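Local coordinates for protein aldehyde dehydrogenase (Trypanosoma brucei, PDB 5MYP) that probably oxidises aldehydes to carboxylic acids with NAD+ as the cofactor, as a glycosomal member of the aldehyde dehydrogenase family, at residues L36-L47 against V84-V95. Sequence-based numbering, arbitrary orientation. Where two conformers were deposited one is given.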
loop_
_atom_site.group_PDB
_atom_site.type_symbol
_atom_site.label_atom_id
_atom_site.label_comp_id
_atom_site.label_asym_id
_atom_site.label_seq_id
_atom_site.Cartn_x
_atom_site.Cartn_y
_atom_site.Cartn_z
ATOM N N LEU A 36 10.554 -12.327 19.443
ATOM C CA LEU A 36 11.488 -12.708 18.367
ATOM C C LEU A 36 11.947 -14.169 18.466
ATOM O O LEU A 36 12.121 -14.828 17.442
ATOM C CB LEU A 36 12.706 -11.771 18.338
ATOM C CG LEU A 36 12.583 -10.492 17.493
ATOM C CD1 LEU A 36 11.226 -9.809 17.591
ATOM C CD2 LEU A 36 13.691 -9.509 17.843
ATOM N N LYS A 37 12.109 -14.661 19.694
ATOM C CA LYS A 37 12.434 -16.071 19.935
ATOM C C LYS A 37 11.412 -17.011 19.284
ATOM O O LYS A 37 11.793 -17.986 18.635
ATOM C CB LYS A 37 12.526 -16.369 21.441
ATOM C CG LYS A 37 13.133 -17.734 21.780
ATOM C CD LYS A 37 12.502 -18.428 22.990
ATOM C CE LYS A 37 12.422 -17.549 24.231
ATOM N NZ LYS A 37 13.695 -16.837 24.537
ATOM N N LYS A 38 10.125 -16.709 19.460
ATOM C CA LYS A 38 9.048 -17.489 18.851
ATOM C C LYS A 38 9.071 -17.402 17.319
ATOM O O LYS A 38 8.876 -18.407 16.636
ATOM C CB LYS A 38 7.689 -17.020 19.382
ATOM C CG LYS A 38 7.543 -17.067 20.896
ATOM C CD LYS A 38 7.360 -18.489 21.401
ATOM C CE LYS A 38 6.605 -18.511 22.721
ATOM N NZ LYS A 38 6.175 -19.885 23.095
ATOM N N ARG A 39 9.317 -16.203 16.789
ATOM C CA ARG A 39 9.358 -15.988 15.334
ATOM C C ARG A 39 10.502 -16.757 14.679
ATOM O O ARG A 39 10.307 -17.379 13.637
ATOM C CB ARG A 39 9.491 -14.502 14.995
ATOM C CG ARG A 39 8.331 -13.636 15.442
ATOM C CD ARG A 39 8.491 -12.217 14.934
ATOM N NE ARG A 39 7.875 -11.220 15.811
ATOM C CZ ARG A 39 7.910 -9.905 15.598
ATOM N NH1 ARG A 39 8.506 -9.399 14.519
ATOM N NH2 ARG A 39 7.331 -9.083 16.465
ATOM N N LYS A 40 11.683 -16.717 15.297
ATOM C CA LYS A 40 12.837 -17.492 14.822
ATOM C C LYS A 40 12.600 -18.998 14.907
ATOM O O LYS A 40 12.990 -19.721 13.993
ATOM C CB LYS A 40 14.113 -17.110 15.582
ATOM C CG LYS A 40 14.604 -15.706 15.261
ATOM C CD LYS A 40 15.868 -15.366 16.045
ATOM C CE LYS A 40 16.117 -13.867 16.030
ATOM N NZ LYS A 40 17.368 -13.464 16.728
ATOM N N GLN A 41 11.958 -19.463 15.983
ATOM C CA GLN A 41 11.569 -20.883 16.107
ATOM C C GLN A 41 10.681 -21.334 14.938
ATOM O O GLN A 41 10.924 -22.386 14.343
ATOM C CB GLN A 41 10.851 -21.160 17.436
ATOM C CG GLN A 41 11.768 -21.294 18.640
ATOM C CD GLN A 41 11.030 -21.409 19.973
ATOM O OE1 GLN A 41 11.664 -21.488 21.029
ATOM N NE2 GLN A 41 9.694 -21.409 19.938
ATOM N N VAL A 42 9.675 -20.522 14.610
ATOM C CA VAL A 42 8.746 -20.834 13.515
ATOM C C VAL A 42 9.448 -20.826 12.153
ATOM O O VAL A 42 9.217 -21.717 11.330
ATOM C CB VAL A 42 7.538 -19.864 13.500
ATOM C CG1 VAL A 42 6.702 -20.011 12.239
ATOM C CG2 VAL A 42 6.666 -20.089 14.723
ATOM N N LEU A 43 10.291 -19.820 11.921
ATOM C CA LEU A 43 11.062 -19.741 10.679
ATOM C C LEU A 43 12.018 -20.918 10.526
ATOM O O LEU A 43 12.082 -21.516 9.456
ATOM C CB LEU A 43 11.820 -18.414 10.579
ATOM C CG LEU A 43 10.942 -17.165 10.398
ATOM C CD1 LEU A 43 11.820 -15.930 10.478
ATOM C CD2 LEU A 43 10.155 -17.189 9.086
ATOM N N ARG A 44 12.749 -21.246 11.593
ATOM C CA ARG A 44 13.640 -22.421 11.597
ATOM C C ARG A 44 12.879 -23.726 11.334
ATOM O O ARG A 44 13.376 -24.607 10.635
ATOM C CB ARG A 44 14.408 -22.536 12.919
ATOM C CG ARG A 44 15.554 -21.540 13.060
ATOM C CD ARG A 44 16.517 -21.920 14.179
ATOM N NE ARG A 44 15.847 -22.461 15.367
ATOM C CZ ARG A 44 15.478 -21.772 16.453
ATOM N NH1 ARG A 44 15.700 -20.458 16.575
ATOM N NH2 ARG A 44 14.877 -22.418 17.452
ATOM N N SER A 45 11.663 -23.849 11.899
ATOM C CA SER A 45 10.791 -25.018 11.674
ATOM C C SER A 45 10.297 -25.102 10.232
ATOM O O SER A 45 10.191 -26.196 9.679
ATOM C CB SER A 45 9.591 -24.998 12.623
ATOM O OG SER A 45 10.003 -24.892 13.972
ATOM N N LEU A 46 9.992 -23.954 9.626
ATOM C CA LEU A 46 9.622 -23.902 8.202
ATOM C C LEU A 46 10.814 -24.208 7.280
ATOM O O LEU A 46 10.635 -24.804 6.223
ATOM C CB LEU A 46 8.968 -22.563 7.840
ATOM C CG LEU A 46 7.548 -22.395 8.383
ATOM C CD1 LEU A 46 7.050 -20.968 8.224
ATOM C CD2 LEU A 46 6.580 -23.369 7.725
ATOM N N LEU A 47 12.023 -23.815 7.682
ATOM C CA LEU A 47 13.240 -24.266 6.994
ATOM C C LEU A 47 13.339 -25.791 7.038
ATOM O O LEU A 47 13.593 -26.429 6.009
ATOM C CB LEU A 47 14.499 -23.638 7.603
ATOM C CG LEU A 47 15.864 -24.027 7.030
ATOM C CD1 LEU A 47 15.933 -23.765 5.541
ATOM C CD2 LEU A 47 16.960 -23.261 7.754
ATOM N N VAL A 84 14.298 -17.952 4.021
ATOM C CA VAL A 84 14.288 -18.241 5.461
ATOM C C VAL A 84 15.579 -17.750 6.113
ATOM O O VAL A 84 15.531 -17.085 7.153
ATOM C CB VAL A 84 14.111 -19.740 5.800
ATOM C CG1 VAL A 84 14.172 -19.937 7.316
ATOM C CG2 VAL A 84 12.791 -20.281 5.277
ATOM N N TRP A 85 16.719 -18.081 5.510
ATOM C CA TRP A 85 18.024 -17.655 6.044
ATOM C C TRP A 85 18.116 -16.132 6.129
ATOM O O TRP A 85 18.558 -15.596 7.147
ATOM C CB TRP A 85 19.197 -18.148 5.185
ATOM C CG TRP A 85 19.451 -19.615 5.118
ATOM C CD1 TRP A 85 18.755 -20.614 5.734
ATOM C CD2 TRP A 85 20.472 -20.263 4.337
ATOM N NE1 TRP A 85 19.299 -21.841 5.415
ATOM C CE2 TRP A 85 20.348 -21.654 4.554
ATOM C CE3 TRP A 85 21.485 -19.800 3.478
ATOM C CZ2 TRP A 85 21.196 -22.589 3.943
ATOM C CZ3 TRP A 85 22.333 -20.732 2.874
ATOM C CH2 TRP A 85 22.179 -22.110 3.111
ATOM N N HIS A 86 17.680 -15.446 5.065
ATOM C CA HIS A 86 17.619 -13.985 5.048
ATOM C C HIS A 86 16.795 -13.446 6.218
ATOM O O HIS A 86 17.261 -12.582 6.956
ATOM C CB HIS A 86 17.028 -13.490 3.719
ATOM C CG HIS A 86 16.859 -12.005 3.640
ATOM N ND1 HIS A 86 17.663 -11.207 2.856
ATOM C CD2 HIS A 86 15.981 -11.172 4.251
ATOM C CE1 HIS A 86 17.291 -9.945 2.991
ATOM N NE2 HIS A 86 16.273 -9.898 3.832
ATOM N N LEU A 87 15.577 -13.958 6.377
ATOM C CA LEU A 87 14.653 -13.448 7.398
ATOM C C LEU A 87 15.142 -13.702 8.827
ATOM O O LEU A 87 15.024 -12.818 9.674
ATOM C CB LEU A 87 13.230 -14.003 7.189
ATOM C CG LEU A 87 12.510 -13.455 5.942
ATOM C CD1 LEU A 87 11.223 -14.222 5.688
ATOM C CD2 LEU A 87 12.230 -11.959 6.055
ATOM N N ILE A 88 15.710 -14.883 9.082
ATOM C CA ILE A 88 16.290 -15.190 10.401
ATOM C C ILE A 88 17.504 -14.292 10.679
ATOM O O ILE A 88 17.576 -13.662 11.737
ATOM C CB ILE A 88 16.679 -16.685 10.543
ATOM C CG1 ILE A 88 15.424 -17.563 10.519
ATOM C CG2 ILE A 88 17.455 -16.929 11.842
ATOM C CD1 ILE A 88 15.697 -19.043 10.326
ATOM N N GLU A 89 18.435 -14.236 9.725
ATOM C CA GLU A 89 19.665 -13.433 9.860
ATOM C C GLU A 89 19.413 -11.954 10.131
ATOM O O GLU A 89 20.109 -11.352 10.949
ATOM C CB GLU A 89 20.528 -13.534 8.594
ATOM C CG GLU A 89 21.293 -14.841 8.430
ATOM C CD GLU A 89 21.874 -15.010 7.034
ATOM O OE1 GLU A 89 22.042 -13.991 6.320
ATOM O OE2 GLU A 89 22.163 -16.164 6.649
ATOM N N HIS A 90 18.433 -11.376 9.435
ATOM C CA HIS A 90 18.200 -9.927 9.467
ATOM C C HIS A 90 17.042 -9.463 10.367
ATOM O O HIS A 90 16.781 -8.264 10.438
ATOM C CB HIS A 90 17.986 -9.406 8.040
ATOM C CG HIS A 90 19.153 -9.640 7.131
ATOM N ND1 HIS A 90 20.405 -9.118 7.375
ATOM C CD2 HIS A 90 19.257 -10.335 5.976
ATOM C CE1 HIS A 90 21.232 -9.489 6.414
ATOM N NE2 HIS A 90 20.561 -10.232 5.553
ATOM N N MET A 91 16.371 -10.382 11.067
ATOM C CA MET A 91 15.171 -10.036 11.855
ATOM C C MET A 91 15.438 -8.950 12.892
ATOM O O MET A 91 14.668 -7.994 13.010
ATOM C CB MET A 91 14.603 -11.257 12.575
ATOM C CG MET A 91 13.256 -11.013 13.242
ATOM S SD MET A 91 12.686 -12.483 14.110
ATOM C CE MET A 91 12.196 -13.484 12.714
ATOM N N ASP A 92 16.522 -9.112 13.648
ATOM C CA ASP A 92 16.888 -8.143 14.684
ATOM C C ASP A 92 17.143 -6.752 14.107
ATOM O O ASP A 92 16.806 -5.762 14.739
ATOM C CB ASP A 92 18.098 -8.637 15.485
ATOM C CG ASP A 92 17.764 -9.846 16.340
ATOM O OD1 ASP A 92 17.143 -9.656 17.403
ATOM O OD2 ASP A 92 18.119 -10.978 15.948
ATOM N N GLU A 93 17.709 -6.681 12.904
ATOM C CA GLU A 93 17.886 -5.404 12.199
ATOM C C GLU A 93 16.529 -4.805 11.812
ATOM O O GLU A 93 16.294 -3.617 12.024
ATOM C CB GLU A 93 18.753 -5.586 10.948
ATOM C CG GLU A 93 19.148 -4.290 10.242
ATOM C CD GLU A 93 19.782 -4.517 8.879
ATOM O OE1 GLU A 93 20.341 -5.607 8.648
ATOM O OE2 GLU A 93 19.727 -3.603 8.028
ATOM N N TYR A 94 15.644 -5.632 11.254
ATOM C CA TYR A 94 14.360 -5.147 10.739
ATOM C C TYR A 94 13.404 -4.649 11.829
ATOM O O TYR A 94 12.685 -3.673 11.612
ATOM C CB TYR A 94 13.683 -6.219 9.869
ATOM C CG TYR A 94 14.447 -6.637 8.613
ATOM C CD1 TYR A 94 15.445 -5.823 8.049
ATOM C CD2 TYR A 94 14.148 -7.840 7.963
ATOM C CE1 TYR A 94 16.128 -6.210 6.909
ATOM C CE2 TYR A 94 14.830 -8.226 6.812
ATOM C CZ TYR A 94 15.816 -7.399 6.295
ATOM O OH TYR A 94 16.506 -7.746 5.166
ATOM N N VAL A 95 13.407 -5.293 12.994
ATOM C CA VAL A 95 12.502 -4.904 14.086
ATOM C C VAL A 95 12.857 -3.583 14.792
ATOM O O VAL A 95 11.994 -2.989 15.431
ATOM C CB VAL A 95 12.343 -6.022 15.151
ATOM C CG1 VAL A 95 11.709 -7.268 14.544
ATOM C CG2 VAL A 95 13.665 -6.356 15.835
HETATM O O HOH W 1 17.749 -11.406 19.509
#
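L43 and M91 interlock at the heart of an antiparallel helix pair in the N-terminal helical region of the aldehyde dehydrogenase fold, where the segments cross at -161° with their axes 9.8 Å apart. The packing is reciprocal knobs-into-holes: L43 sits among V84, L87, I88 and M91, while M91 fills the hole made by L36, R39, K40 and L43. Leucine offers a compact branched knob; flexible, unbranched M91 bends at its last torsion (chi3 -74°), and M91 CE meets L43 CD1 tip to tip at a tight 3.3 Å. Beta-branched I88 and V84 present short, stiff apolar branches: I88 CG1 lies 3.7 Å from L43 CB, and toward L47 V84 sets CG1 3.7 Å from L47 CB. There the exposed W85 indole adds an apolar border, L47 CD2 reaching its edge in the ring plane. L139 of helix 132-143 packs on both L43 and V84, burying this side.

Where L36 faces V95 the two meet tip to tip, and L36 CD1 lies over one face of the R39 guanidinium, whose NH2 and NH1 hydrogen-bond to R34 O and A143 O, respectively.

On the solvent side, lysine suits a border position: the extended K40 chain crosses M91 at a slant, CG passing 3.9 Å from M91 SD, and delivers its ammonium to D92. A water donates to D92 OD1, while K40 NZ forms a salt bridge with the carboxylate, hydrogen-bonding to the syn lone pair of D92 OD2 at 2.7 Å.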